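Local coordinates for protein esterase (uncultured bacterium pCosCE1, PDB 7ATL) that hydrolyses carboxylic esters as a family VIII carboxylesterase with a beta-lactamase-like fold, and also shows promiscuous acyltransferase activity, at residues G120-R124 / L125-A129; T148-Q151 / N152-L156. One frame throughout, in Å; residues are numbered along the deposited sequence.

Interaction 1 of 2, residues G120-R124 / L125-A129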
ATOM      1  N   GLY A 120      -1.490   3.738  17.764  1.00 25.24           N
ATOM      2  CA  GLY A 120      -0.465   4.568  18.422  1.00 26.19           C
ATOM      3  C   GLY A 120       0.942   4.215  17.968  1.00 25.92           C
ATOM      4  O   GLY A 120       1.928   4.772  18.531  1.00 27.17           O
ATOM      5  N   LEU A 121       1.047   3.365  16.954  1.00 23.96           N
ATOM      6  CA  LEU A 121       2.341   3.001  16.341  1.00 25.17           C
ATOM      7  C   LEU A 121       2.774   4.092  15.358  1.00 24.44           C
ATOM      8  O   LEU A 121       1.941   4.992  15.006  1.00 22.68           O
ATOM      9  CB  LEU A 121       2.184   1.638  15.675  1.00 25.57           C
ATOM     10  CG  LEU A 121       1.847   0.519  16.655  1.00 25.76           C
ATOM     11  CD1 LEU A 121       1.349  -0.725  15.931  1.00 25.94           C
ATOM     12  CD2 LEU A 121       3.061   0.202  17.512  1.00 24.77           C
ATOM     13  N   ASP A 122       4.047   4.037  14.976  1.00 23.48           N
ATOM     14  CA  ASP A 122       4.674   5.049  14.093  1.00 26.07           C
ATOM     15  C   ASP A 122       5.403   4.333  12.947  1.00 24.55           C
ATOM     16  O   ASP A 122       5.277   3.107  12.800  1.00 24.54           O
ATOM     17  CB  ASP A 122       5.594   5.981  14.898  1.00 28.34           C
ATOM     18  CG  ASP A 122       5.720   7.397  14.346  1.00 31.43           C
ATOM     19  OD1 ASP A 122       5.184   7.656  13.232  1.00 31.74           O
ATOM     20  OD2 ASP A 122       6.379   8.235  15.018  1.00 36.32           O
ATOM     21  N   TYR A 123       6.074   5.106  12.112  1.00 23.49           N
ATOM     22  CA  TYR A 123       7.048   4.631  11.110  1.00 24.29           C
ATOM     23  C   TYR A 123       8.363   5.341  11.423  1.00 25.65           C
ATOM     24  O   TYR A 123       8.287   6.515  11.823  1.00 25.07           O
ATOM     25  CB  TYR A 123       6.566   4.968   9.701  1.00 23.19           C
ATOM     26  CG  TYR A 123       6.018   3.823   8.893  1.00 24.05           C
ATOM     27  CD1 TYR A 123       6.681   2.603   8.810  1.00 24.86           C
ATOM     28  CD2 TYR A 123       4.875   3.992   8.119  1.00 24.43           C
ATOM     29  CE1 TYR A 123       6.186   1.567   8.033  1.00 24.36           C
ATOM     30  CE2 TYR A 123       4.379   2.970   7.325  1.00 22.59           C
ATOM     31  CZ  TYR A 123       5.029   1.756   7.294  1.00 22.89           C
ATOM     32  OH  TYR A 123       4.522   0.760   6.527  1.00 23.03           O
ATOM     33  N   ARG A 124       9.490   4.652  11.273  1.00 26.32           N
ATOM     34  CA  ARG A 124      10.837   5.224  11.467  1.00 30.20           C
ATOM     35  C   ARG A 124      11.019   6.357  10.461  1.00 31.04           C
ATOM     36  O   ARG A 124      11.695   7.357  10.811  1.00 36.19           O
ATOM     37  CB  ARG A 124      11.886   4.124  11.283  1.00 35.46           C
ATOM     38  CG  ARG A 124      13.316   4.505  11.637  1.00 39.77           C
ATOM     39  CD  ARG A 124      14.221   3.318  11.355  1.00 42.30           C
ATOM     40  NE  ARG A 124      15.299   3.732  10.468  1.00 49.23           N
ATOM     41  CZ  ARG A 124      15.607   3.198   9.288  1.00 52.75           C
ATOM     42  NH1 ARG A 124      14.932   2.179   8.786  1.00 52.55           N
ATOM     43  NH2 ARG A 124      16.633   3.681   8.613  1.00 63.14           N
ATOM     44  N   LEU A 125      10.419   6.224   9.274  1.00 29.39           N
ATOM     45  CA  LEU A 125      10.536   7.248   8.197  1.00 29.09           C
ATOM     46  C   LEU A 125       9.716   8.497   8.549  1.00 30.14           C
ATOM     47  O   LEU A 125       9.977   9.544   7.908  1.00 30.10           O
ATOM     48  CB  LEU A 125      10.162   6.660   6.833  1.00 28.44           C
ATOM     49  CG  LEU A 125       8.796   5.988   6.703  1.00 30.88           C
ATOM     50  CD1 LEU A 125       7.650   6.973   6.847  1.00 30.57           C
ATOM     51  CD2 LEU A 125       8.679   5.285   5.371  1.00 33.05           C
ATOM     52  N   SER A 126       8.791   8.418   9.521  1.00 29.63           N
ATOM     53  CA  SER A 126       8.042   9.584  10.064  1.00 30.95           C
ATOM     54  C   SER A 126       8.810  10.236  11.210  1.00 34.53           C
ATOM     55  O   SER A 126       8.288  11.249  11.725  1.00 33.28           O
ATOM     56  CB  SER A 126       6.686   9.228  10.566  1.00 31.23           C
ATOM     57  OG  SER A 126       5.985   8.489   9.600  1.00 35.22           O
ATOM     58  N   GLN A 127       9.950   9.660  11.628  1.00 35.61           N
ATOM     59  CA  GLN A 127      10.713  10.154  12.800  1.00 35.47           C
ATOM     60  C   GLN A 127      11.977  10.838  12.309  1.00 35.25           C
ATOM     61  O   GLN A 127      12.531  10.431  11.301  1.00 31.42           O
ATOM     62  CB  GLN A 127      10.982   9.013  13.772  1.00 35.67           C
ATOM     63  CG  GLN A 127       9.740   8.611  14.559  1.00 33.68           C
ATOM     64  CD  GLN A 127      10.049   7.520  15.555  1.00 34.74           C
ATOM     65  OE1 GLN A 127      11.199   7.102  15.752  1.00 37.25           O
ATOM     66  NE2 GLN A 127       8.998   7.034  16.184  1.00 35.54           N
ATOM     67  N   PRO A 128      12.443  11.906  13.004  1.00 41.56           N
ATOM     68  CA  PRO A 128      13.695  12.568  12.648  1.00 40.83           C
ATOM     69  C   PRO A 128      14.853  11.576  12.847  1.00 40.21           C
ATOM     70  O   PRO A 128      14.634  10.565  13.479  1.00 36.99           O
ATOM     71  CB  PRO A 128      13.806  13.787  13.590  1.00 40.64           C
ATOM     72  CG  PRO A 128      12.577  13.769  14.494  1.00 38.63           C
ATOM     73  CD  PRO A 128      11.806  12.500  14.196  1.00 42.41           C
ATOM     74  N   ALA A 129      16.032  11.871  12.292  1.00 44.42           N
ATOM     75  CA  ALA A 129      17.297  11.129  12.538  1.00 48.41           C
ATOM     76  C   ALA A 129      17.557  11.040  14.054  1.00 48.27           C
ATOM     77  O   ALA A 129      17.290  12.019  14.795  1.00 45.94           O
ATOM     78  CB  ALA A 129      18.433  11.805  11.807  1.00 48.90           C
TER
HETATM   79  O   HOH W   1       3.648   8.345  10.560  1.00 22.33           O

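Interaction 2 of 2, residues T148-Q151 / N152-L156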
ATOM      1  N   THR A 148      14.464 -11.339  11.551  1.00 24.07           N
ATOM      2  CA  THR A 148      13.128 -11.941  11.339  1.00 25.64           C
ATOM      3  C   THR A 148      12.080 -10.869  11.667  1.00 29.49           C
ATOM      4  O   THR A 148      12.425  -9.850  12.376  1.00 29.48           O
ATOM      5  CB  THR A 148      12.924 -13.201  12.189  1.00 25.28           C
ATOM      6  OG1 THR A 148      12.901 -12.861  13.584  1.00 21.87           O
ATOM      7  CG2 THR A 148      13.993 -14.244  11.921  1.00 24.82           C
ATOM      8  N   LEU A 149      10.856 -11.071  11.176  1.00 28.27           N
ATOM      9  CA  LEU A 149       9.682 -10.225  11.502  1.00 28.59           C
ATOM     10  C   LEU A 149       9.540 -10.157  13.022  1.00 27.53           C
ATOM     11  O   LEU A 149       9.393  -9.071  13.565  1.00 27.13           O
ATOM     12  CB  LEU A 149       8.436 -10.866  10.874  1.00 29.35           C
ATOM     13  CG  LEU A 149       7.115 -10.149  11.139  1.00 27.64           C
ATOM     14  CD1 LEU A 149       7.213  -8.683  10.740  1.00 26.48           C
ATOM     15  CD2 LEU A 149       5.990 -10.820  10.370  1.00 27.72           C
ATOM     16  N   GLU A 150       9.558 -11.315  13.673  1.00 28.78           N
ATOM     17  CA  GLU A 150       9.375 -11.405  15.139  1.00 28.55           C
ATOM     18  C   GLU A 150      10.423 -10.521  15.820  1.00 26.62           C
ATOM     19  O   GLU A 150      10.044  -9.797  16.756  1.00 25.55           O
ATOM     20  CB  GLU A 150       9.469 -12.851  15.628  1.00 28.58           C
ATOM     21  CG  GLU A 150       9.199 -12.939  17.114  1.00 29.25           C
ATOM     22  CD  GLU A 150       9.023 -14.324  17.700  1.00 31.74           C
ATOM     23  OE1 GLU A 150       9.532 -14.529  18.822  1.00 31.60           O
ATOM     24  OE2 GLU A 150       8.339 -15.171  17.063  1.00 33.85           O
ATOM     25  N   GLN A 151      11.687 -10.601  15.379  1.00 25.47           N
ATOM     26  CA  GLN A 151      12.816  -9.859  15.999  1.00 25.79           C
ATOM     27  C   GLN A 151      12.543  -8.364  15.810  1.00 23.72           C
ATOM     28  O   GLN A 151      12.688  -7.613  16.788  1.00 24.36           O
ATOM     29  CB  GLN A 151      14.172 -10.282  15.428  1.00 26.74           C
ATOM     30  CG  GLN A 151      14.698 -11.612  15.946  1.00 25.84           C
ATOM     31  CD  GLN A 151      15.792 -12.141  15.051  1.00 27.67           C
ATOM     32  OE1 GLN A 151      16.119 -11.593  14.004  1.00 29.47           O
ATOM     33  NE2 GLN A 151      16.382 -13.248  15.436  1.00 31.19           N
ATOM     34  N   ASN A 152      12.046  -7.965  14.643  1.00 22.32           N
ATOM     35  CA  ASN A 152      11.729  -6.537  14.369  1.00 22.06           C
ATOM     36  C   ASN A 152      10.559  -6.050  15.232  1.00 21.94           C
ATOM     37  O   ASN A 152      10.603  -4.890  15.702  1.00 21.20           O
ATOM     38  CB  ASN A 152      11.433  -6.274  12.898  1.00 21.49           C
ATOM     39  CG  ASN A 152      11.476  -4.794  12.596  1.00 21.22           C
ATOM     40  OD1 ASN A 152      12.371  -4.103  13.085  1.00 18.71           O
ATOM     41  ND2 ASN A 152      10.510  -4.312  11.815  1.00 22.69           N
ATOM     42  N   LEU A 153       9.543  -6.885  15.435  1.00 22.33           N
ATOM     43  CA  LEU A 153       8.337  -6.484  16.204  1.00 24.20           C
ATOM     44  C   LEU A 153       8.643  -6.503  17.716  1.00 24.42           C
ATOM     45  O   LEU A 153       7.980  -5.728  18.461  1.00 22.29           O
ATOM     46  CB  LEU A 153       7.153  -7.387  15.827  1.00 24.20           C
ATOM     47  CG  LEU A 153       6.693  -7.292  14.372  1.00 24.94           C
ATOM     48  CD1 LEU A 153       5.451  -8.131  14.139  1.00 25.10           C
ATOM     49  CD2 LEU A 153       6.439  -5.850  13.949  1.00 26.29           C
ATOM     50  N   ARG A 154       9.604  -7.320  18.159  1.00 23.27           N
ATOM     51  CA  ARG A 154      10.046  -7.290  19.572  1.00 25.20           C
ATOM     52  C   ARG A 154      10.779  -5.973  19.817  1.00 24.84           C
ATOM     53  O   ARG A 154      10.669  -5.439  20.948  1.00 25.87           O
ATOM     54  CB  ARG A 154      10.886  -8.513  19.947  1.00 27.03           C
ATOM     55  CG  ARG A 154      10.054  -9.776  20.172  1.00 26.71           C
ATOM     56  CD  ARG A 154      10.901 -11.041  20.148  1.00 24.76           C
ATOM     57  NE  ARG A 154      10.132 -12.221  20.497  1.00 24.70           N
ATOM     58  CZ  ARG A 154       9.721 -12.538  21.723  1.00 26.01           C
ATOM     59  NH1 ARG A 154       9.978 -11.749  22.750  1.00 23.88           N
ATOM     60  NH2 ARG A 154       9.018 -13.644  21.914  1.00 29.33           N
ATOM     61  N   LEU A 155      11.455  -5.442  18.803  1.00 24.96           N
ATOM     62  CA  LEU A 155      12.117  -4.123  18.936  1.00 25.48           C
ATOM     63  C   LEU A 155      11.022  -3.053  19.023  1.00 26.67           C
ATOM     64  O   LEU A 155      11.097  -2.187  19.922  1.00 28.29           O
ATOM     65  CB  LEU A 155      13.083  -3.909  17.761  1.00 26.22           C
ATOM     66  CG  LEU A 155      14.352  -4.781  17.739  1.00 26.07           C
ATOM     67  CD1 LEU A 155      15.249  -4.377  16.575  1.00 26.44           C
ATOM     68  CD2 LEU A 155      15.150  -4.705  19.037  1.00 24.26           C
ATOM     69  N   LEU A 156      10.023  -3.119  18.133  1.00 28.06           N
ATOM     70  CA  LEU A 156       8.880  -2.153  18.071  1.00 26.77           C
ATOM     71  C   LEU A 156       8.128  -2.144  19.413  1.00 26.44           C
ATOM     72  O   LEU A 156       7.690  -1.044  19.852  1.00 25.38           O
ATOM     73  CB  LEU A 156       7.952  -2.552  16.916  1.00 25.73           C
ATOM     74  CG  LEU A 156       6.712  -1.686  16.700  1.00 25.77           C
ATOM     75  CD1 LEU A 156       7.086  -0.228  16.451  1.00 26.75           C
ATOM     76  CD2 LEU A 156       5.908  -2.219  15.531  1.00 26.01           C
TER

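Interaction 1 of 2, residues G120-R124 / L125-A129
Y123 and S126 are joined across a short 3-10 turn in the loop between helices 111-116 and 132-136 of the beta-lactamase-like fold. Y123 O accepts from S126 N at 3.0 Å, and one residue on R124 O accepts from Q127 N, also at 3.0 Å, two successive i to i+3 bonds. The tightly packed side is that of Y123 and L125, whose side chains run alongside each other in the same direction. Here L125 CD1 lies 3.7 Å from Y123 CB and reaches the start of the ring obliquely. L125 is placed there by an unfavourable first torsion (chi1 55°), which sets CG between the backbone N and the carbonyl carbon. Beyond this packing the ring stands edge-to-face with Y171, and the phenol oxygen is hydrogen-bonded to K68 NZ. With S65 this pair matches the Ser-Lys-Tyr pattern of family VIII esterases, so the turn probably holds the tyrosine of the active site.

Elsewhere on the turn, D122 uses its two carboxylate oxygens separately. OD2 takes a nearly straight bond (163°) from Q127 NE2 at 3.1 Å; OD2 lies close to the amide plane of Q127, whereas NE2 approaches from above the plane of the carboxylate. The other end of that amide, OE1, receives the backbone N of Y133. The looser side lies at partly exposed S126. There a water accepts from S126 OG, though the short 2.5 Å between S126 OG and the water should carry little weight, and the same water donates to D122 OD1 at 3.2 Å.

Interaction 2 of 2, residues T148-Q151 / N152-L156
A capping box formed by T148 and Q151 starts helix 149-157, and the two residues enclosed by the box, L149 and E150, reach one turn ahead to L153 and R154. T148 is the N-cap: its OG1 accepts from Q151 N at 3.1 Å, while T148 N donates in return to Q151 OE1 at 3.0 Å. Q151 can fold back in this way because its CG lies beside its own backbone N (chi1 -77°). From T148 O onward the main chain follows the regular i to i+4 pattern, N152 N bonding to T148 O, L153 N to L149 O, R154 N to E150 O and L155 N to Q151 O.

The side chains divide between two faces. On the inner one, L149 CD1 meets L153 CD1 at 3.9 Å, and both leucines rest on A180 of helix 174-186, L153 also touching V177. N152 is buried too, and its OD1 accepts from the backbone N of K139.

On the exposed face, E150 and R154 lie alongside and point the same way. R154 presents the NE edge of its guanidinium, and NE and NH2 both converge on E150 OE1. This oxygen takes NE at 2.9 Å with a fairly straight bond (159°), on the anti side of the carboxylate, and NH2 at a longer 3.3 Å from above the carboxylate plane. The two flat groups are turned 38° from each other. The guanidinium also makes a cation-pi contact with W96. The carboxylate thus stands in the first turn and the guanidinium one turn later, an order that would probably suit the helix dipole as well as the salt bridge itself.

Interactions 1 and 2 follow each other along the chain, with centres about 16 Å apart, and they touch by apolar packing, L121 CD2 lying 4.2 Å from L156 CD1. L121 thereby joins the loop of 120-129 to the last turn of helix 149-157, whose L156 also rests on V177 of helix 174-186. The two differ in their relation to the probable active site. Interaction 1 contributes the tyrosine of the Ser-Lys-Tyr pattern, whereas interaction 2 comes no nearer to Y123 OH than 9.5 Å, at N152 ND2, and supplies helix packing and a surface ion pair.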